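Local coordinates for protein arabinan-endo 1,5-alpha-l-arabinase (Bacillus subtilis, PDB 1UV4) that hydrolyses internal alpha-1,5-L-arabinofuranosidic linkages in linear arabinan and branched sugar beet arabinan during plant cell-wall degradation, with calcium as cofactor, at residues S90-S93 / T98-I101; L146-G149 / I155-T158; S60-S63 / N68-Q71. One frame throughout, in Å; residues are numbered along the deposited sequence.

Interaction 1. Residues S90-S93 / T98-I101; sequences SVSS and TSAI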
loop_
_atom_site.group_PDB
_atom_site.type_symbol
_atom_site.label_atom_id
_atom_site.label_comp_id
_atom_site.label_asym_id
_atom_site.label_seq_id
_atom_site.Cartn_x
_atom_site.Cartn_y
_atom_site.Cartn_z
ATOM N N SER A 90 8.615 0.857 3.549
ATOM C CA SER A 90 8.806 -0.176 4.566
ATOM C C SER A 90 10.240 -0.694 4.534
ATOM O O SER A 90 10.812 -0.939 3.456
ATOM C CB SER A 90 7.886 -1.401 4.342
ATOM O OG SER A 90 6.600 -1.019 3.935
ATOM N N VAL A 91 10.836 -0.857 5.723
ATOM C CA VAL A 91 12.129 -1.484 5.886
ATOM C C VAL A 91 11.897 -2.776 6.688
ATOM O O VAL A 91 11.380 -2.707 7.773
ATOM C CB VAL A 91 13.053 -0.549 6.707
ATOM C CG1 VAL A 91 14.382 -1.201 6.940
ATOM C CG2 VAL A 91 13.174 0.809 6.043
ATOM N N SER A 92 12.261 -3.929 6.151
ATOM C CA SER A 92 11.922 -5.172 6.849
ATOM C C SER A 92 12.761 -6.296 6.303
ATOM O O SER A 92 13.709 -6.089 5.547
ATOM C CB SER A 92 10.421 -5.406 6.627
ATOM O OG SER A 92 9.930 -6.510 7.364
ATOM N N SER A 93 12.485 -7.519 6.776
ATOM C CA SER A 93 13.054 -8.747 6.207
ATOM C C SER A 93 11.933 -9.775 6.067
ATOM O O SER A 93 10.979 -9.765 6.829
ATOM C CB SER A 93 14.196 -9.298 7.056
ATOM O OG SER A 93 13.783 -9.624 8.343
ATOM N N THR A 98 9.771 -7.616 12.775
ATOM C CA THR A 98 10.704 -6.568 13.127
ATOM C C THR A 98 10.924 -5.714 11.875
ATOM O O THR A 98 11.642 -6.099 10.959
ATOM C CB THR A 98 11.980 -7.165 13.646
ATOM O OG1 THR A 98 11.693 -7.944 14.815
ATOM C CG2 THR A 98 12.919 -6.067 14.121
ATOM N N SER A 99 10.273 -4.556 11.878
ATOM C CA SER A 99 10.094 -3.727 10.695
ATOM C C SER A 99 9.935 -2.271 11.054
ATOM O O SER A 99 9.674 -1.923 12.189
ATOM C CB SER A 99 8.842 -4.157 9.912
ATOM O OG SER A 99 8.809 -5.524 9.608
ATOM N N ALA A 100 10.108 -1.395 10.065
ATOM C CA ALA A 100 9.873 0.029 10.301
ATOM C C ALA A 100 9.312 0.679 9.069
ATOM O O ALA A 100 9.606 0.277 7.951
ATOM C CB ALA A 100 11.149 0.737 10.689
ATOM N N ILE A 101 8.488 1.684 9.285
ATOM C CA ILE A 101 8.034 2.551 8.201
ATOM C C ILE A 101 8.802 3.846 8.334
ATOM O O ILE A 101 8.856 4.442 9.407
ATOM C CB ILE A 101 6.478 2.797 8.243
ATOM C CG1 ILE A 101 5.729 1.525 7.897
ATOM C CG2 ILE A 101 6.057 3.963 7.345
ATOM C CD1 ILE A 101 4.299 1.486 8.372
HETATM O O HOH W 1 13.603 -7.954 10.543
#

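Interaction 2. Residues L146-G149 / I155-T158; sequences LAFG and IKLT. With EDO (1,2-ethanediol), chain F.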
loop_
_atom_site.group_PDB
_atom_site.type_symbol
_atom_site.label_atom_id
_atom_site.label_comp_id
_atom_site.label_asym_id
_atom_site.label_seq_id
_atom_site.Cartn_x
_atom_site.Cartn_y
_atom_site.Cartn_z
ATOM N N LEU A 146 -2.577 7.623 8.867
ATOM C CA LEU A 146 -1.756 6.535 8.270
ATOM C C LEU A 146 -2.329 5.169 8.637
ATOM O O LEU A 146 -2.518 4.874 9.819
ATOM C CB LEU A 146 -0.312 6.602 8.774
ATOM C CG LEU A 146 0.689 5.623 8.103
ATOM C CD1 LEU A 146 1.083 6.112 6.747
ATOM C CD2 LEU A 146 1.912 5.410 9.060
ATOM N N ALA A 147 -2.609 4.361 7.620
ATOM C CA ALA A 147 -2.942 2.940 7.839
ATOM C C ALA A 147 -1.732 2.093 7.449
ATOM O O ALA A 147 -0.881 2.484 6.657
ATOM C CB ALA A 147 -4.137 2.561 7.059
ATOM N N PHE A 148 -1.626 0.930 8.065
ATOM C CA PHE A 148 -0.555 -0.007 7.740
ATOM C C PHE A 148 -0.875 -1.379 8.286
ATOM O O PHE A 148 -1.812 -1.592 9.000
ATOM C CB PHE A 148 0.804 0.482 8.266
ATOM C CG PHE A 148 0.914 0.480 9.776
ATOM C CD1 PHE A 148 0.542 1.598 10.500
ATOM C CD2 PHE A 148 1.330 -0.647 10.458
ATOM C CE1 PHE A 148 0.628 1.602 11.847
ATOM C CE2 PHE A 148 1.409 -0.650 11.843
ATOM C CZ PHE A 148 1.059 0.487 12.536
ATOM N N GLY A 149 -0.073 -2.336 7.880
ATOM C CA GLY A 149 -0.075 -3.681 8.450
ATOM C C GLY A 149 0.025 -4.824 7.466
ATOM O O GLY A 149 -0.227 -4.702 6.275
ATOM N N ILE A 155 -4.488 -4.892 10.239
ATOM C CA ILE A 155 -4.394 -3.504 9.813
ATOM C C ILE A 155 -4.682 -2.520 10.926
ATOM O O ILE A 155 -5.667 -2.634 11.656
ATOM C CB ILE A 155 -5.359 -3.270 8.660
ATOM C CG1 ILE A 155 -5.145 -4.365 7.589
ATOM C CG2 ILE A 155 -5.182 -1.870 8.046
ATOM C CD1 ILE A 155 -3.812 -4.496 7.011
ATOM N N LYS A 156 -3.722 -1.584 11.054
ATOM C CA LYS A 156 -3.742 -0.554 12.084
ATOM C C LYS A 156 -3.880 0.818 11.435
ATOM O O LYS A 156 -3.599 0.982 10.263
ATOM C CB LYS A 156 -2.478 -0.606 12.898
ATOM C CG LYS A 156 -2.134 -1.983 13.507
ATOM C CD LYS A 156 -3.237 -2.558 14.369
ATOM C CE LYS A 156 -2.942 -3.950 14.812
ATOM N NZ LYS A 156 -4.022 -4.458 15.706
ATOM N N LEU A 157 -4.252 1.780 12.265
ATOM C CA LEU A 157 -4.533 3.155 11.854
ATOM C C LEU A 157 -4.126 4.145 12.952
ATOM O O LEU A 157 -4.432 3.935 14.094
ATOM C CB LEU A 157 -6.008 3.303 11.539
ATOM C CG LEU A 157 -6.518 4.676 11.152
ATOM C CD1 LEU A 157 -6.075 5.039 9.770
ATOM C CD2 LEU A 157 -8.054 4.744 11.303
ATOM N N THR A 158 -3.401 5.197 12.559
ATOM C CA THR A 158 -3.094 6.280 13.462
ATOM C C THR A 158 -3.326 7.615 12.743
ATOM O O THR A 158 -3.067 7.761 11.552
ATOM C CB THR A 158 -1.634 6.190 13.978
ATOM O OG1 THR A 158 -1.335 7.292 14.839
ATOM C CG2 THR A 158 -0.646 6.246 12.823
HETATM C C1 EDO F . -4.744 -1.103 19.027
HETATM O O1 EDO F . -6.083 -1.227 18.590
HETATM C C2 EDO F . -3.815 -1.487 17.904
HETATM O O2 EDO F . -3.294 -2.768 18.156
#

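Interaction 3. Residues S60-S63 / N68-Q71; sequences SWWS and NYGQ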
loop_
_atom_site.group_PDB
_atom_site.type_symbol
_atom_site.label_atom_id
_atom_site.label_comp_id
_atom_site.label_asym_id
_atom_site.label_seq_id
_atom_site.Cartn_x
_atom_site.Cartn_y
_atom_site.Cartn_z
ATOM N N SER A 60 21.219 5.349 7.148
ATOM C CA SER A 60 21.945 4.779 8.284
ATOM C C SER A 60 21.051 4.403 9.459
ATOM O O SER A 60 21.339 3.431 10.170
ATOM C CB SER A 60 23.059 5.698 8.762
ATOM O OG SER A 60 22.543 6.898 9.277
ATOM N N TRP A 61 19.938 5.102 9.664
ATOM C CA TRP A 61 19.130 4.842 10.872
ATOM C C TRP A 61 18.355 3.543 10.816
ATOM O O TRP A 61 17.928 3.003 11.840
ATOM C CB TRP A 61 18.160 6.013 11.161
ATOM C CG TRP A 61 17.097 6.301 10.143
ATOM C CD1 TRP A 61 17.138 7.328 9.202
ATOM C CD2 TRP A 61 15.804 5.728 10.050
ATOM N NE1 TRP A 61 15.962 7.346 8.501
ATOM C CE2 TRP A 61 15.124 6.386 8.989
ATOM C CE3 TRP A 61 15.155 4.685 10.708
ATOM C CZ2 TRP A 61 13.862 6.011 8.575
ATOM C CZ3 TRP A 61 13.865 4.335 10.304
ATOM C CH2 TRP A 61 13.248 4.991 9.253
ATOM N N TRP A 62 18.176 3.004 9.615
ATOM C CA TRP A 62 17.351 1.782 9.445
ATOM C C TRP A 62 17.873 0.636 10.289
ATOM O O TRP A 62 17.083 -0.078 10.880
ATOM C CB TRP A 62 17.340 1.361 7.988
ATOM C CG TRP A 62 16.626 2.261 7.056
ATOM C CD1 TRP A 62 15.742 3.269 7.344
ATOM C CD2 TRP A 62 16.742 2.231 5.643
ATOM N NE1 TRP A 62 15.280 3.841 6.176
ATOM C CE2 TRP A 62 15.867 3.212 5.115
ATOM C CE3 TRP A 62 17.452 1.430 4.750
ATOM C CZ2 TRP A 62 15.727 3.435 3.748
ATOM C CZ3 TRP A 62 17.306 1.651 3.396
ATOM C CH2 TRP A 62 16.478 2.675 2.913
ATOM N N SER A 63 19.196 0.506 10.418
ATOM C CA SER A 63 19.746 -0.638 11.161
ATOM C C SER A 63 19.505 -0.562 12.680
ATOM O O SER A 63 19.634 -1.563 13.392
ATOM C CB SER A 63 21.244 -0.834 10.835
ATOM O OG SER A 63 22.002 0.202 11.356
ATOM N N ASN A 68 18.689 -6.519 10.494
ATOM C CA ASN A 68 19.206 -7.260 9.317
ATOM C C ASN A 68 18.215 -7.128 8.196
ATOM O O ASN A 68 17.742 -8.092 7.571
ATOM C CB ASN A 68 19.634 -8.678 9.672
ATOM C CG ASN A 68 20.969 -8.692 10.400
ATOM O OD1 ASN A 68 21.011 -8.617 11.634
ATOM N ND2 ASN A 68 22.086 -8.743 9.636
ATOM N N TYR A 69 17.889 -5.860 7.948
ATOM C CA TYR A 69 16.919 -5.531 6.919
ATOM C C TYR A 69 17.398 -6.060 5.582
ATOM O O TYR A 69 18.611 -6.062 5.273
ATOM C CB TYR A 69 16.617 -4.021 6.847
ATOM C CG TYR A 69 17.747 -3.093 6.509
ATOM C CD1 TYR A 69 18.096 -2.837 5.190
ATOM C CD2 TYR A 69 18.484 -2.493 7.504
ATOM C CE1 TYR A 69 19.141 -2.009 4.883
ATOM C CE2 TYR A 69 19.506 -1.624 7.226
ATOM C CZ TYR A 69 19.841 -1.378 5.907
ATOM O OH TYR A 69 20.887 -0.534 5.685
ATOM N N GLY A 70 16.423 -6.500 4.789
ATOM C CA GLY A 70 16.678 -6.834 3.408
ATOM C C GLY A 70 17.035 -5.604 2.606
ATOM O O GLY A 70 16.564 -4.517 2.872
ATOM N N GLN A 71 17.790 -5.823 1.547
ATOM C CA GLN A 71 18.377 -4.663 0.854
ATOM C C GLN A 71 17.304 -3.871 0.113
ATOM O O GLN A 71 17.453 -2.675 -0.038
ATOM C CB GLN A 71 19.477 -5.049 -0.072
ATOM C CG GLN A 71 19.075 -5.924 -1.225
ATOM C CD GLN A 71 20.259 -6.280 -2.103
ATOM O OE1 GLN A 71 21.329 -5.650 -2.005
ATOM N NE2 GLN A 71 20.110 -7.314 -2.898
HETATM O O HOH W 2 21.103 1.235 7.854
#

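Interaction 1. Residues S90-S93 / T98-I101
V91 and A100 form the hydrogen-bonded pair at the loop end of an antiparallel beta hairpin, the two middle strands, 84-91 and 99-106, of one four-stranded blade of the GH43 beta-propeller. The bond from V91 N to A100 O is 2.8 Å long and almost straight, 172° at the hydrogen; the return bond, A100 N to V91 O, measures 2.9 Å. Beyond this pair the strand character ends on the 90-91 side, and side chains take over from backbone amides. The hydroxyls S92 OG and S99 OG meet at 2.7 Å. S92 reaches across because its OG stands anti to its own backbone N (chi1 -174°), while S99 OG lies beside its backbone N and is also hydrogen-bonded to OD1 of N130, a residue that by similarity binds substrate. The serine pair is thus consistent with a second-shell role behind N130. One step further out the chains have spread, and a water bridges them: it donates to T98 O at 2.7 Å and is hydrogen-bonded to S93 OG. S93 N is buried here without a partner in the model. In the other direction S90 and I101 make the non-hydrogen-bonded pair. S90 OG, on the same face as I101, is hydrogen-bonded to W74 O and to the backbone N of D133, the residue inferred to tune the catalytic acid, tying the strand end to the loop that carries D133. V91 and A100 share the opposite face of the sheet from S90 and I101. Packing between the segments is modest there, and the nearest approach of the valine side chain is from V91 CB to A100 O, 3.8 Å.

Interaction 2. Residues L146-G149 / I155-T158
Strands 144-148 and 155-160 form a beta hairpin within another blade of the propeller, and F148 with K156 and L146 with T158 are its two hydrogen-bonded pairs here. Each pair closes a ring of two backbone bonds: L146 N to T158 O is the shortest at 2.7 Å, with K156 N to F148 O at 2.8 Å. F148 N reaches K156 O at 3.0 Å. Between these rings A147 and L157 form the non-hydrogen-bonded pair, where A147 CA approaches K156 O at 3.2 Å in a CA-H...O contact. On the face shared by F148 and K156, the phenyl ring folds over the neighbouring strand. Its chi1 of 68° places CG between the backbone N and carbonyl carbon, and the far end of the ring comes to lie beneath the lysine stem. K156 CB sits over that ring face toward the rim, 4.0 Å from the centroid, in a CH-pi contact. The lysine chain then bends at chi2 and carries NZ away from the phenylalanine; a 1,2-ethanediol, probably from the crystallisation liquor, accepts from K156 NZ through O2 at 3.1 Å. At the turn end, I155 CD1 lies 3.7 Å from G149 O, beside a glycine whose phi of 137° suits a residue without CB. The lysine therefore divides its work: its apolar stem covers an aromatic face, while its amino end, probably protonated, is hydrogen-bonded to the hydroxyls of S153 and S173 and to the diol.

Interaction 3. Residues S60-S63 / N68-Q71
W62 drives the edge of its indole into the face of Y69, a T-shaped aromatic pair that joins two parts of the long loop between strands 49-54 and 74-81 of the beta-propeller. The six-membered ring of W62 and the phenol ring have centroids 5.5 Å apart and planes at 88°, almost exactly perpendicular. The leading atom is W62 CE3, which stands over the phenol face 3.8 Å from Y69 CE1, with Y69 CZ nearly as close. Farther round the same tyrosine, the root of the tryptophan side chain takes part as well: W62 CB meets Y69 CE2 at 3.8 Å. The phenol is thus touched by both the benzo edge and the methylene of one residue. Y69 is brought here by a chi1 of 62°, which sets CG between the backbone N and the carbonyl carbon and sends the ring toward 60-63. On the indole side, W62 NE1 is hydrogen-bonded to Y89 OH in strand 84-91, and F55 makes another edge-to-face contact with the same tryptophan. These partners would restrict the rotation of the indole and so the edge offered to Y69. V91 of that strand touches both W62 and Y69, placing the aromatic pair against the blade. S63, open to solvent, borders the pair, its CB 4.1 Å from Y69 CE2. The phenol oxygen ends at a water, hydrogen-bonded to Y69 OH at 2.8 Å, that also donates weakly to S60 O and accepts a weak bond from S63 N at 3.3 Å.

Along the chain interaction 3 comes first, then interaction 1, then interaction 2. Interactions 3 and 1 are close neighbours, their centres about 8 Å apart: the loop holding 60-63 and 68-71 leads into strand 74-81, the edge strand next to 84-91, and lies against V91, with a probable backbone hydrogen bond between S92 and G70. Interaction 2 belongs to a different blade, its centre about 14 Å from that of interaction 1, and the two blades pack where I101 meets F148. Interactions 2 and 3, centred about 22 Å apart, do not touch. The series runs from a peripheral loop through one blade to the next, near the probable substrate-binding site and the calcium site.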